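Long-range contacts in beta-1,3-1,4-glucanase (PDB 5H4R), which probably hydrolyses mixed-linkage beta-1,3-1,4-glucans such as lichenan, as a family 5 glycoside hydrolase: residues R117-V122 and T168-R173; V101-H106 and I138-D143. The protein carries 1 engineered substitution. All coordinates share one frame; numbering follows the deposited sequence.

Contact 1: residues R117-V122 and T168-R173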
ATOM      1  N   ARG A 117      10.731  17.504  13.216  1.00 14.07           N
ATOM      2  CA  ARG A 117      10.068  18.286  12.175  1.00 13.91           C
ATOM      3  C   ARG A 117       9.412  17.378  11.155  1.00 12.66           C
ATOM      4  O   ARG A 117       8.301  17.646  10.691  1.00 12.34           O
ATOM      5  CB  ARG A 117      11.062  19.233  11.489  1.00 14.69           C
ATOM      6  CG  ARG A 117      11.468  20.371  12.382  1.00 22.49           C
ATOM      7  CD  ARG A 117      12.404  21.328  11.688  1.00 29.93           C
ATOM      8  NE  ARG A 117      11.758  22.064  10.601  1.00 30.40           N
ATOM      9  CZ  ARG A 117      12.077  21.963   9.309  1.00 24.72           C
ATOM     10  NH1 ARG A 117      13.046  21.158   8.907  1.00 25.52           N
ATOM     11  NH2 ARG A 117      11.436  22.698   8.412  1.00 32.11           N
ATOM     12  N   TRP A 118      10.057  16.264  10.842  1.00 12.76           N
ATOM     13  CA  TRP A 118       9.501  15.330   9.868  1.00 10.98           C
ATOM     14  C   TRP A 118       8.251  14.649  10.409  1.00 10.42           C
ATOM     15  O   TRP A 118       7.210  14.600   9.738  1.00 11.30           O
ATOM     16  CB  TRP A 118      10.564  14.308   9.493  1.00 10.67           C
ATOM     17  CG  TRP A 118      10.132  13.309   8.456  1.00  9.74           C
ATOM     18  CD1 TRP A 118       9.888  11.987   8.649  1.00 12.27           C
ATOM     19  CD2 TRP A 118       9.936  13.548   7.048  1.00 10.06           C
ATOM     20  NE1 TRP A 118       9.549  11.391   7.466  1.00 13.22           N
ATOM     21  CE2 TRP A 118       9.570  12.325   6.469  1.00 10.91           C
ATOM     22  CE3 TRP A 118      10.041  14.683   6.229  1.00 10.64           C
ATOM     23  CZ2 TRP A 118       9.294  12.195   5.098  1.00 11.64           C
ATOM     24  CZ3 TRP A 118       9.766  14.555   4.881  1.00 11.28           C
ATOM     25  CH2 TRP A 118       9.416  13.316   4.331  1.00 10.81           C
ATOM     26  N   LEU A 119       8.331  14.105  11.625  1.00 10.63           N
ATOM     27  CA  LEU A 119       7.174  13.425  12.193  1.00 10.27           C
ATOM     28  C   LEU A 119       6.015  14.396  12.413  1.00 10.62           C
ATOM     29  O   LEU A 119       4.849  14.051  12.163  1.00 12.53           O
ATOM     30  CB  LEU A 119       7.575  12.740  13.500  1.00 10.67           C
ATOM     31  CG  LEU A 119       6.502  11.880  14.187  1.00 10.63           C
ATOM     32  CD1 LEU A 119       5.937  10.814  13.262  1.00 13.10           C
ATOM     33  CD2 LEU A 119       7.127  11.241  15.389  1.00 11.03           C
ATOM     34  N   ASP A 120       6.320  15.628  12.828  1.00 11.53           N
ATOM     35  CA  ASP A 120       5.300  16.668  12.954  1.00 12.05           C
ATOM     36  C   ASP A 120       4.587  16.923  11.623  1.00 12.70           C
ATOM     37  O   ASP A 120       3.363  17.083  11.584  1.00 11.48           O
ATOM     38  CB  ASP A 120       5.918  17.985  13.434  1.00 13.23           C
ATOM     39  CG  ASP A 120       6.380  17.973  14.891  1.00 17.28           C
ATOM     40  OD1 ASP A 120       6.130  17.015  15.651  1.00 15.94           O
ATOM     41  OD2 ASP A 120       6.986  18.996  15.295  1.00 19.65           O
ATOM     42  N   ARG A 121       5.345  16.995  10.524  1.00 12.23           N
ATOM     43  CA  ARG A 121       4.728  17.253   9.221  1.00 10.87           C
ATOM     44  C   ARG A 121       3.859  16.079   8.770  1.00  9.93           C
ATOM     45  O   ARG A 121       2.746  16.285   8.270  1.00 10.35           O
ATOM     46  CB  ARG A 121       5.808  17.583   8.189  1.00 12.41           C
ATOM     47  CG  ARG A 121       5.261  17.786   6.767  1.00 12.84           C
ATOM     48  CD  ARG A 121       4.231  18.924   6.646  1.00 11.33           C
ATOM     49  NE  ARG A 121       3.664  18.915   5.301  1.00 11.97           N
ATOM     50  CZ  ARG A 121       2.457  19.369   4.976  1.00 16.44           C
ATOM     51  NH1 ARG A 121       1.674  19.950   5.885  1.00 14.71           N
ATOM     52  NH2 ARG A 121       2.040  19.263   3.724  1.00 16.69           N
ATOM     53  N   VAL A 122       4.345  14.843   8.931  1.00  9.31           N
ATOM     54  CA  VAL A 122       3.536  13.665   8.626  1.00  8.85           C
ATOM     55  C   VAL A 122       2.233  13.714   9.407  1.00 11.03           C
ATOM     56  O   VAL A 122       1.153  13.439   8.872  1.00 10.23           O
ATOM     57  CB  VAL A 122       4.330  12.381   8.934  1.00 10.96           C
ATOM     58  CG1 VAL A 122       3.431  11.164   8.825  1.00 10.93           C
ATOM     59  CG2 VAL A 122       5.513  12.248   7.956  1.00  9.49           C
ATOM     60  N   THR A 168       7.991   2.195  17.676  1.00 10.33           N
ATOM     61  CA  THR A 168       7.764   2.752  19.002  1.00 10.25           C
ATOM     62  C   THR A 168       7.496   4.247  18.894  1.00 11.11           C
ATOM     63  O   THR A 168       6.564   4.777  19.510  1.00 12.32           O
ATOM     64  CB  THR A 168       8.966   2.479  19.917  1.00 11.06           C
ATOM     65  OG1 THR A 168       9.086   1.082  20.181  1.00 12.22           O
ATOM     66  CG2 THR A 168       8.800   3.188  21.250  1.00 14.00           C
ATOM     67  N   GLN A 169       8.315   4.947  18.101  1.00  9.69           N
ATOM     68  CA  GLN A 169       8.180   6.391  17.977  1.00 10.34           C
ATOM     69  C   GLN A 169       6.888   6.763  17.278  1.00 10.34           C
ATOM     70  O   GLN A 169       6.166   7.655  17.735  1.00 12.78           O
ATOM     71  CB  GLN A 169       9.368   6.983  17.232  1.00 10.44           C
ATOM     72  CG  GLN A 169      10.645   6.918  18.016  1.00 10.74           C
ATOM     73  CD  GLN A 169      11.821   7.364  17.204  1.00 12.76           C
ATOM     74  OE1 GLN A 169      12.060   8.574  17.039  1.00 12.57           O
ATOM     75  NE2 GLN A 169      12.589   6.403  16.705  1.00 13.69           N
ATOM     76  N   VAL A 170       6.593   6.114  16.149  1.00 10.05           N
ATOM     77  CA  VAL A 170       5.393   6.460  15.394  1.00  9.77           C
ATOM     78  C   VAL A 170       4.142   6.056  16.167  1.00 10.15           C
ATOM     79  O   VAL A 170       3.188   6.837  16.296  1.00 10.38           O
ATOM     80  CB  VAL A 170       5.442   5.825  13.995  1.00  9.34           C
ATOM     81  CG1 VAL A 170       4.134   6.067  13.243  1.00 12.32           C
ATOM     82  CG2 VAL A 170       6.654   6.385  13.232  1.00 14.68           C
ATOM     83  N   ALA A 171       4.107   4.828  16.684  1.00 11.32           N
ATOM     84  CA  ALA A 171       2.916   4.389  17.400  1.00  9.25           C
ATOM     85  C   ALA A 171       2.660   5.266  18.616  1.00 10.44           C
ATOM     86  O   ALA A 171       1.505   5.583  18.936  1.00 11.06           O
ATOM     87  CB  ALA A 171       3.046   2.925  17.817  1.00  9.90           C
ATOM     88  N   THR A 172       3.724   5.682  19.308  1.00 10.57           N
ATOM     89  CA  THR A 172       3.527   6.533  20.475  1.00  9.78           C
ATOM     90  C   THR A 172       2.914   7.871  20.070  1.00  9.20           C
ATOM     91  O   THR A 172       1.995   8.370  20.730  1.00 10.52           O
ATOM     92  CB  THR A 172       4.857   6.733  21.228  1.00 10.71           C
ATOM     93  OG1 THR A 172       5.302   5.483  21.764  1.00 13.58           O
ATOM     94  CG2 THR A 172       4.676   7.700  22.389  1.00 14.20           C
ATOM     95  N   ARG A 173       3.396   8.468  18.981  1.00  8.52           N
ATOM     96  CA  ARG A 173       2.856   9.754  18.555  1.00 12.63           C
ATOM     97  C   ARG A 173       1.364   9.652  18.281  1.00  9.54           C
ATOM     98  O   ARG A 173       0.609  10.573  18.596  1.00 11.39           O
ATOM     99  CB  ARG A 173       3.599  10.237  17.307  1.00 12.87           C
ATOM    100  CG  ARG A 173       3.088  11.548  16.696  1.00 12.46           C
ATOM    101  CD  ARG A 173       3.289  12.717  17.648  1.00 12.19           C
ATOM    102  NE  ARG A 173       4.695  13.132  17.739  1.00 12.36           N
ATOM    103  CZ  ARG A 173       5.245  14.084  16.990  1.00 16.09           C
ATOM    104  NH1 ARG A 173       4.518  14.735  16.104  1.00 16.28           N
ATOM    105  NH2 ARG A 173       6.513  14.416  17.152  1.00 17.95           N
TER
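Leu119 and Arg173 both place CG anti to the backbone N (chi1 177° in Arg173), and from these starts the two side chains reach toward each other tip to tip. Arg173 then bends at chi2 and chi3, which turns its guanidinium across the end of Leu119. Leu119 CD2 lies over one face of that group, offset toward its rim, 3.7 Å from Arg173 NH2. Asp120 starts out away from the partner helix, yet its carboxylate swings back to the guanidinium edge and forms a salt bridge, with Asp120 OD1 2.8 Å from Arg173 NH1. That bond uses the anti lone pair of OD1, and a second, weak one comes from Arg173 NH2 at 3.0 Å from the same Asp120 OD1. The planes of carboxylate and guanidinium are 46° apart. The helices concerned, 116-131 and 156-173, are successive outer helices of the TIM barrel, flanking strand 135-139 in sequence, and their short segments run 45° apart with axes 11.6 Å from each other at closest. An alanine in place of Arg173 would probably leave Asp120 OD1 without its cationic mate and open a gap beside Leu119 CD2. Asp120 OD2 is paired with Lys116, while Arg173 NH1 also donates to Gln123. Deeper between the helices, Leu119 CD1 is 4.5 Å from Val170 CG2, a loose apolar contact, and both side chains touch Ile114.

Contact 2: residues V101-H106 and I138-D143; sequences VSWHNH and INIHHD. With BGC (beta-D-glucopyranose), chain B; BGC (beta-D-glucopyranose), chain C.
Asp143, Val101 and Trp103 carry the join between the loop after strand 96-99 and the end of strand 135-139 with the loop that follows, at the C-terminal ends of neighbouring barrel strands, the end of a TIM barrel where the substrate cleft lies. Asp143 turns its carboxylate back to the 101-106 loop and accepts backbone N-H groups there. Asp143 OD2 accepts Trp103 N on its syn lone pair at 2.9 Å, and also bonds Tyr162 of helix 156-173. Asp143 OD1 takes two donors from one residue, the backbone N of His104 and, at 2.7 Å, His104 ND1, both from the same face of the carboxylate. His104 has its CG between the backbone N and the carbonyl carbon (chi1 78°), which brings ND1 round to OD1; the acceptor lies in the imidazole plane, and ring and carboxylate stand 82° apart. Three firm bonds from the 101-106 loop and one from Tyr162 thus grip this buried acid, and the nearby N-H groups would probably stabilise its negative charge.

Trp103 meets segment 138-143 along its indole edge, where NE1 donates to Asn139 O at 2.9 Å, in the carbonyl plane and on a lone pair. Val101 CG1 sits over the centre of one face of this indole. The backbone of Val101 bonds at both ends: its N to Asn139 OD1, at an angle of 163°, and its O to His141 N, the latter coming from above the carbonyl plane.

Asn139 ND2 in turn donates to His141 ND1 and bonds Glu184, fixing the rotation of an imidazole that belongs to the glycan pocket. At the other nitrogen of that ring, His141 NE2 lies 3.0 Å from O3 of the chain B glucose, a hydrogen bond in which either could be the donor.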
ATOM      1  N   VAL A 101       5.504   6.436   3.943  1.00  8.89           N
ATOM      2  CA  VAL A 101       6.547   7.283   4.514  1.00  8.33           C
ATOM      3  C   VAL A 101       7.877   6.543   4.463  1.00  6.38           C
ATOM      4  O   VAL A 101       8.001   5.441   5.008  1.00 10.10           O
ATOM      5  CB  VAL A 101       6.248   7.695   5.963  1.00 10.08           C
ATOM      6  CG1 VAL A 101       7.353   8.618   6.454  1.00 10.74           C
ATOM      7  CG2 VAL A 101       4.888   8.380   6.045  1.00  8.01           C
ATOM      8  N   SER A 102       8.886   7.187   3.901  1.00  7.77           N
ATOM      9  CA  SER A 102      10.252   6.690   4.021  1.00  8.02           C
ATOM     10  C   SER A 102      10.929   7.464   5.143  1.00 10.41           C
ATOM     11  O   SER A 102      10.979   8.696   5.107  1.00 11.22           O
ATOM     12  CB  SER A 102      11.012   6.837   2.710  1.00  9.70           C
ATOM     13  OG  SER A 102      10.386   6.038   1.729  1.00 10.13           O
ATOM     14  N   TRP A 103      11.446   6.740   6.140  1.00  9.37           N
ATOM     15  CA  TRP A 103      12.002   7.382   7.331  1.00 10.52           C
ATOM     16  C   TRP A 103      13.521   7.480   7.342  1.00 11.46           C
ATOM     17  O   TRP A 103      14.059   8.250   8.149  1.00 10.52           O
ATOM     18  CB  TRP A 103      11.567   6.638   8.606  1.00 12.27           C
ATOM     19  CG  TRP A 103      10.089   6.408   8.711  1.00  7.66           C
ATOM     20  CD1 TRP A 103       9.391   5.329   8.243  1.00 10.89           C
ATOM     21  CD2 TRP A 103       9.109   7.311   9.274  1.00 10.25           C
ATOM     22  NE1 TRP A 103       8.047   5.498   8.489  1.00 10.28           N
ATOM     23  CE2 TRP A 103       7.851   6.704   9.119  1.00 10.75           C
ATOM     24  CE3 TRP A 103       9.181   8.573   9.889  1.00 11.52           C
ATOM     25  CZ2 TRP A 103       6.681   7.293   9.558  1.00  9.84           C
ATOM     26  CZ3 TRP A 103       8.008   9.169  10.307  1.00 11.69           C
ATOM     27  CH2 TRP A 103       6.765   8.508  10.155  1.00  9.69           C
ATOM     28  N   HIS A 104      14.227   6.702   6.511  1.00  9.72           N
ATOM     29  CA  HIS A 104      15.668   6.550   6.723  1.00 11.47           C
ATOM     30  C   HIS A 104      16.460   7.820   6.438  1.00 10.46           C
ATOM     31  O   HIS A 104      17.584   7.946   6.954  1.00 14.02           O
ATOM     32  CB  HIS A 104      16.225   5.371   5.906  1.00 10.51           C
ATOM     33  CG  HIS A 104      16.436   5.656   4.449  1.00 10.86           C
ATOM     34  ND1 HIS A 104      15.505   5.324   3.486  1.00 13.08           N
ATOM     35  CD2 HIS A 104      17.487   6.190   3.785  1.00 14.52           C
ATOM     36  CE1 HIS A 104      15.965   5.663   2.297  1.00 12.95           C
ATOM     37  NE2 HIS A 104      17.169   6.186   2.447  1.00 13.40           N
ATOM     38  N   ASN A 105      15.927   8.769   5.653  1.00 11.27           N
ATOM     39  CA  ASN A 105      16.598  10.051   5.473  1.00 11.28           C
ATOM     40  C   ASN A 105      16.255  11.037   6.569  1.00 12.61           C
ATOM     41  O   ASN A 105      16.641  12.211   6.469  1.00 14.97           O
ATOM     42  CB  ASN A 105      16.248  10.681   4.116  1.00 10.96           C
ATOM     43  CG  ASN A 105      16.746   9.873   2.946  1.00 12.97           C
ATOM     44  OD1 ASN A 105      15.956   9.462   2.094  1.00 16.45           O
ATOM     45  ND2 ASN A 105      18.052   9.644   2.882  1.00 15.99           N
ATOM     46  N   HIS A 106      15.581  10.570   7.626  1.00 12.70           N
ATOM     47  CA  HIS A 106      15.058  11.431   8.671  1.00 13.91           C
ATOM     48  C   HIS A 106      15.353  10.887  10.065  1.00 14.48           C
ATOM     49  O   HIS A 106      14.658  11.244  11.022  1.00 14.65           O
ATOM     50  CB  HIS A 106      13.554  11.595   8.471  1.00 10.65           C
ATOM     51  CG  HIS A 106      13.201  12.043   7.090  1.00 12.56           C
ATOM     52  ND1 HIS A 106      13.375  13.345   6.671  1.00 14.74           N
ATOM     53  CD2 HIS A 106      12.728  11.361   6.018  1.00 12.87           C
ATOM     54  CE1 HIS A 106      13.021  13.447   5.402  1.00 11.13           C
ATOM     55  NE2 HIS A 106      12.617  12.256   4.981  1.00 11.12           N
ATOM     56  N   ILE A 138      -0.478   4.426   7.404  1.00  8.25           N
ATOM     57  CA  ILE A 138       0.904   4.914   7.389  1.00  8.69           C
ATOM     58  C   ILE A 138       1.833   3.705   7.523  1.00  5.87           C
ATOM     59  O   ILE A 138       1.462   2.693   8.124  1.00  8.64           O
ATOM     60  CB  ILE A 138       1.191   5.950   8.504  1.00 10.35           C
ATOM     61  CG1 ILE A 138       0.890   5.402   9.887  1.00 11.64           C
ATOM     62  CG2 ILE A 138       0.385   7.216   8.264  1.00 18.91           C
ATOM     63  CD1 ILE A 138       1.249   6.390  11.040  1.00 15.96           C
ATOM     64  N   ASN A 139       3.034   3.802   6.948  1.00  7.09           N
ATOM     65  CA  ASN A 139       3.901   2.621   6.874  1.00  6.81           C
ATOM     66  C   ASN A 139       5.371   3.010   7.026  1.00 10.41           C
ATOM     67  O   ASN A 139       5.709   4.162   7.330  1.00 11.19           O
ATOM     68  CB  ASN A 139       3.677   1.876   5.546  1.00  7.08           C
ATOM     69  CG  ASN A 139       4.271   2.599   4.338  1.00  7.52           C
ATOM     70  OD1 ASN A 139       4.865   3.673   4.430  1.00 11.26           O
ATOM     71  ND2 ASN A 139       4.124   1.974   3.177  1.00 10.41           N
ATOM     72  N   ILE A 140       6.237   2.003   6.855  1.00  9.96           N
ATOM     73  CA  ILE A 140       7.650   2.159   6.481  1.00  9.87           C
ATOM     74  C   ILE A 140       7.773   1.832   4.992  1.00 10.09           C
ATOM     75  O   ILE A 140       7.398   0.728   4.576  1.00  9.36           O
ATOM     76  CB  ILE A 140       8.541   1.215   7.315  1.00  9.45           C
ATOM     77  CG1 ILE A 140       8.526   1.576   8.805  1.00 10.21           C
ATOM     78  CG2 ILE A 140       9.984   1.154   6.742  1.00 11.24           C
ATOM     79  CD1 ILE A 140       9.323   0.651   9.698  1.00 10.59           C
ATOM     80  N   HIS A 141       8.295   2.765   4.167  1.00  8.68           N
ATOM     81  CA  HIS A 141       8.251   2.579   2.726  1.00  8.47           C
ATOM     82  C   HIS A 141       9.642   2.268   2.188  1.00 11.26           C
ATOM     83  O   HIS A 141      10.099   1.112   2.311  1.00  9.77           O
ATOM     84  CB  HIS A 141       7.557   3.784   2.080  1.00  9.88           C
ATOM     85  CG  HIS A 141       6.903   3.449   0.787  1.00  8.26           C
ATOM     86  ND1 HIS A 141       5.683   2.799   0.713  1.00  7.82           N
ATOM     87  CD2 HIS A 141       7.315   3.642  -0.492  1.00  8.13           C
ATOM     88  CE1 HIS A 141       5.367   2.637  -0.560  1.00  6.94           C
ATOM     89  NE2 HIS A 141       6.334   3.148  -1.308  1.00  7.46           N
ATOM     90  N   HIS A 142      10.336   3.219   1.542  1.00  9.85           N
ATOM     91  CA  HIS A 142      11.601   2.946   0.836  1.00  9.58           C
ATOM     92  C   HIS A 142      12.788   2.995   1.795  1.00 10.71           C
ATOM     93  O   HIS A 142      13.732   3.768   1.619  1.00 11.24           O
ATOM     94  CB  HIS A 142      11.867   3.923  -0.305  1.00  9.49           C
ATOM     95  CG  HIS A 142      10.904   3.867  -1.441  1.00 10.29           C
ATOM     96  ND1 HIS A 142      10.549   2.698  -2.085  1.00 13.63           N
ATOM     97  CD2 HIS A 142      10.258   4.867  -2.095  1.00 13.30           C
ATOM     98  CE1 HIS A 142       9.699   2.978  -3.062  1.00 12.08           C
ATOM     99  NE2 HIS A 142       9.518   4.289  -3.096  1.00 11.88           N
ATOM    100  N   ASP A 143      12.739   2.111   2.793  1.00 10.93           N
ATOM    101  CA  ASP A 143      13.781   1.948   3.796  1.00  9.13           C
ATOM    102  C   ASP A 143      14.404   0.556   3.734  1.00 10.50           C
ATOM    103  O   ASP A 143      14.948   0.070   4.725  1.00 10.59           O
ATOM    104  CB  ASP A 143      13.227   2.195   5.199  1.00  8.50           C
ATOM    105  CG  ASP A 143      12.776   3.631   5.424  1.00 10.65           C
ATOM    106  OD1 ASP A 143      13.230   4.527   4.698  1.00  9.85           O
ATOM    107  OD2 ASP A 143      12.010   3.865   6.385  1.00 10.77           O
TER
HETATM  108  C2  BGC B   2       6.083   0.772  -4.588  1.00  6.55           C
HETATM  109  C3  BGC B   2       5.830   2.216  -4.982  1.00  6.79           C
HETATM  110  C4  BGC B   2       6.071   2.321  -6.477  1.00  9.30           C
HETATM  111  C5  BGC B   2       4.886   1.605  -7.121  1.00 10.55           C
HETATM  112  C6  BGC B   2       4.972   1.607  -8.652  1.00 11.43           C
HETATM  113  C1  BGC B   2       5.663  -0.249  -5.661  1.00 14.78           C
HETATM  114  O2  BGC B   2       5.461   0.499  -3.315  1.00  8.28           O
HETATM  115  O3  BGC B   2       6.745   3.022  -4.246  1.00  9.08           O
HETATM  116  O4  BGC B   2       6.058   3.700  -6.835  1.00  9.49           O
HETATM  117  O5  BGC B   2       4.773   0.258  -6.658  1.00 13.36           O
HETATM  118  O6  BGC B   2       6.231   1.139  -9.148  1.00 11.48           O
HETATM  119  C2  BGC C   3       6.729   5.409  -8.339  1.00  8.22           C
HETATM  120  C3  BGC C   3       7.888   5.891  -9.200  1.00 10.26           C
HETATM  121  C4  BGC C   3       9.139   6.018  -8.333  1.00  7.49           C
HETATM  122  C5  BGC C   3       9.405   4.704  -7.593  1.00  9.00           C
HETATM  123  C6  BGC C   3      10.569   4.811  -6.620  1.00  9.77           C
HETATM  124  C1  BGC C   3       7.123   4.102  -7.672  1.00  8.86           C
HETATM  125  O2  BGC C   3       5.576   5.225  -9.171  1.00  9.89           O
HETATM  126  O3  BGC C   3       7.506   7.163  -9.745  1.00 10.37           O
HETATM  127  O4  BGC C   3      10.246   6.231  -9.225  1.00  9.34           O
HETATM  128  O5  BGC C   3       8.268   4.339  -6.851  1.00  7.84           O
HETATM  129  O6  BGC C   3      10.918   3.487  -6.154  1.00 13.02           O

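How the contacts relate
The centres of contacts 1 and 2 lie about 11 Å apart, on the same side of the chain's centre, and their segments alternate in sequence: 101-106, 117-122, 138-143, 168-173. Contact 2 joins the loop after strand 96-99 to the end of strand 135-139 and the loop beyond it, whereas contact 1 joins the helices outside the barrel; strand 135-139 comes between helices 116-131 and 156-173 in the chain. The two touch directly. Trp118 of helix 116-131 packs on Val101, Trp103 and His106, with CZ2 3.3 Å from His106 NE2, while Val170 CG1 lies 3.6 Å from Ile138 CD1. Continuous packing therefore runs from the outer helix pair inward to the segment that carries the glycan-pocket residues His141 and His142.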